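Local coordinates for putative type I restriction enzyme R protein (Bacteroides fragilis NCTC 9343, PDB 3EVY) that is probably the R subunit of a type I restriction-modification system, needed for DNA cleavage and ATP hydrolysis, represented here by part of its C-terminal region, at residues 74-77 and 78-82. Sequence-based numbering, arbitrary orientation.
Sequences LTIE and EQRFA
I76 meets the first turn of helix 78-91 through a single methyl, CG2, which stands anti to its own backbone N (CG1 takes the place beside that N, chi1 -46°). From there I76 CG2 comes within 3.7 Å of F81 N and packs against R80 CG and F81 CB. The same methyl sits at the edge of the F81 ring, near the ring plane, 4.0 Å from F81 CD1. The side chains of I76 and R80 cross at about a right angle. M56 of helix 43-63 touches both I76 and F81, while R60 makes a cation-pi contact with the F81 ring. E77 comes next and occupies the N-cap position, where the loop after helix 43-63 turns into the helix. Its carbonyl takes the first i to i+4 bond: F81 N approaches E77 O to 2.8 Å, with an N-H...O angle of 152°. The cap's side chain works through water instead. Extended beyond CG, it carries OE1 outward, where a water donates to OE1 at 2.7 Å and weakly accepts from R80 N at 3.1 Å, reaching an amide of the first turn. The guanidinium of R80 does not pair with this carboxylate; R80 NE lies 6.4 Å from E77 OE1, so the opposite charges are near but not in contact. E78, adjoining the cap, sends its carboxylate elsewhere, into salt bridges with R60 and K64.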
ATOM      1  N   LEU A  74      11.008  -2.224  -0.164  1.00 37.91           N
ATOM      2  CA  LEU A  74       9.741  -1.511  -0.145  1.00 36.24           C
ATOM      3  C   LEU A  74       9.513  -0.675   1.136  1.00 37.34           C
ATOM      4  O   LEU A  74       9.800  -1.146   2.242  1.00 38.42           O
ATOM      5  CB  LEU A  74       8.579  -2.516  -0.202  1.00 34.31           C
ATOM      6  CG  LEU A  74       8.538  -3.470  -1.430  1.00 34.87           C
ATOM      7  CD1 LEU A  74       7.176  -4.109  -1.418  1.00 32.44           C
ATOM      8  CD2 LEU A  74       8.708  -2.616  -2.723  1.00 35.43           C
ATOM      9  N   THR A  75       8.940   0.522   0.955  1.00 36.59           N
ATOM     10  CA  THR A  75       8.424   1.354   2.046  1.00 36.15           C
ATOM     11  C   THR A  75       7.254   0.560   2.690  1.00 37.16           C
ATOM     12  O   THR A  75       6.537  -0.159   1.979  1.00 37.75           O
ATOM     13  CB  THR A  75       7.880   2.685   1.485  1.00 36.36           C
ATOM     14  OG1 THR A  75       8.941   3.365   0.816  1.00 37.86           O
ATOM     15  CG2 THR A  75       7.337   3.556   2.549  1.00 34.86           C
ATOM     16  N   ILE A  76       7.093   0.677   4.007  1.00 35.82           N
ATOM     17  CA  ILE A  76       6.053   0.003   4.766  1.00 37.46           C
ATOM     18  C   ILE A  76       6.417  -1.413   4.991  1.00 38.10           C
ATOM     19  O   ILE A  76       6.563  -2.204   4.018  1.00 39.47           O
ATOM     20  CB  ILE A  76       4.604   0.076   4.091  1.00 37.27           C
ATOM     21  CG1 ILE A  76       4.295   1.501   3.620  1.00 37.57           C
ATOM     22  CG2 ILE A  76       3.517  -0.338   5.137  1.00 36.99           C
ATOM     23  CD1 ILE A  76       2.869   1.686   2.980  1.00 35.88           C
ATOM     24  N   GLU A  77       6.549  -1.772   6.250  1.00 37.72           N
ATOM     25  CA  GLU A  77       6.956  -3.128   6.580  1.00 36.31           C
ATOM     26  C   GLU A  77       5.797  -4.075   6.242  1.00 38.88           C
ATOM     27  O   GLU A  77       4.642  -3.647   6.230  1.00 37.94           O
ATOM     28  CB  GLU A  77       7.211  -3.194   8.106  1.00 37.21           C
ATOM     29  CG  GLU A  77       8.572  -2.644   8.482  1.00 33.58           C
ATOM     30  CD  GLU A  77       8.864  -2.808   9.955  1.00 42.50           C
ATOM     31  OE1 GLU A  77       7.947  -3.239  10.691  1.00 40.32           O
ATOM     32  OE2 GLU A  77      10.016  -2.487  10.373  1.00 41.20           O
ATOM     33  N   GLU A  78       6.108  -5.364   6.018  1.00 40.12           N
ATOM     34  CA  GLU A  78       5.058  -6.374   5.703  1.00 41.45           C
ATOM     35  C   GLU A  78       3.941  -6.399   6.712  1.00 42.78           C
ATOM     36  O   GLU A  78       2.756  -6.341   6.336  1.00 42.69           O
ATOM     37  CB  GLU A  78       5.667  -7.769   5.595  1.00 41.64           C
ATOM     38  CG  GLU A  78       6.301  -8.008   4.246  1.00 46.29           C
ATOM     39  CD  GLU A  78       5.286  -7.864   3.076  1.00 50.60           C
ATOM     40  OE1 GLU A  78       4.133  -8.342   3.146  1.00 52.19           O
ATOM     41  OE2 GLU A  78       5.644  -7.208   2.106  1.00 54.89           O
ATOM     42  N   GLN A  79       4.304  -6.453   8.005  1.00 42.85           N
ATOM     43  CA  GLN A  79       3.290  -6.484   9.076  1.00 42.81           C
ATOM     44  C   GLN A  79       2.386  -5.250   9.105  1.00 42.11           C
ATOM     45  O   GLN A  79       1.126  -5.370   9.109  1.00 42.70           O
ATOM     46  CB  GLN A  79       3.943  -6.710  10.438  1.00 44.01           C
ATOM     47  CG  GLN A  79       2.888  -6.951  11.573  1.00 50.81           C
ATOM     48  CD  GLN A  79       1.867  -8.051  11.224  1.00 54.61           C
ATOM     49  OE1 GLN A  79       2.233  -9.213  10.996  1.00 57.58           O
ATOM     50  NE2 GLN A  79       0.591  -7.675  11.143  1.00 51.18           N
ATOM     51  N   ARG A  80       3.015  -4.068   9.149  1.00 39.09           N
ATOM     52  CA  ARG A  80       2.304  -2.801   9.036  1.00 38.35           C
ATOM     53  C   ARG A  80       1.364  -2.810   7.805  1.00 36.27           C
ATOM     54  O   ARG A  80       0.188  -2.390   7.876  1.00 35.82           O
ATOM     55  CB  ARG A  80       3.319  -1.659   8.924  1.00 37.08           C
ATOM     56  CG  ARG A  80       2.668  -0.239   8.812  1.00 40.03           C
ATOM     57  CD  ARG A  80       1.880   0.219  10.072  1.00 36.71           C
ATOM     58  NE  ARG A  80       2.637   0.353  11.325  1.00 39.21           N
ATOM     59  CZ  ARG A  80       3.183   1.511  11.761  1.00 40.43           C
ATOM     60  NH1 ARG A  80       3.080   2.649  11.056  1.00 38.54           N
ATOM     61  NH2 ARG A  80       3.842   1.554  12.918  1.00 37.67           N
ATOM     62  N   PHE A  81       1.881  -3.308   6.686  1.00 36.99           N
ATOM     63  CA  PHE A  81       1.092  -3.292   5.427  1.00 37.02           C
ATOM     64  C   PHE A  81      -0.122  -4.192   5.627  1.00 38.41           C
ATOM     65  O   PHE A  81      -1.205  -3.827   5.240  1.00 37.08           O
ATOM     66  CB  PHE A  81       1.939  -3.854   4.272  1.00 35.94           C
ATOM     67  CG  PHE A  81       1.330  -3.616   2.922  1.00 39.85           C
ATOM     68  CD1 PHE A  81       1.522  -2.366   2.273  1.00 38.21           C
ATOM     69  CD2 PHE A  81       0.518  -4.579   2.320  1.00 38.08           C
ATOM     70  CE1 PHE A  81       0.937  -2.104   1.063  1.00 38.68           C
ATOM     71  CE2 PHE A  81      -0.056  -4.318   1.058  1.00 39.39           C
ATOM     72  CZ  PHE A  81       0.160  -3.088   0.435  1.00 36.16           C
ATOM     73  N   ALA A  82       0.112  -5.385   6.214  1.00 39.03           N
ATOM     74  CA  ALA A  82      -1.000  -6.310   6.598  1.00 42.59           C
ATOM     75  C   ALA A  82      -2.049  -5.689   7.510  1.00 43.20           C
ATOM     76  O   ALA A  82      -3.242  -5.971   7.393  1.00 42.93           O
ATOM     77  CB  ALA A  82      -0.447  -7.561   7.238  1.00 42.24           C
TER
HETATM   78  O   HOH W   1       5.381  -3.873  11.080  1.00 45.73           O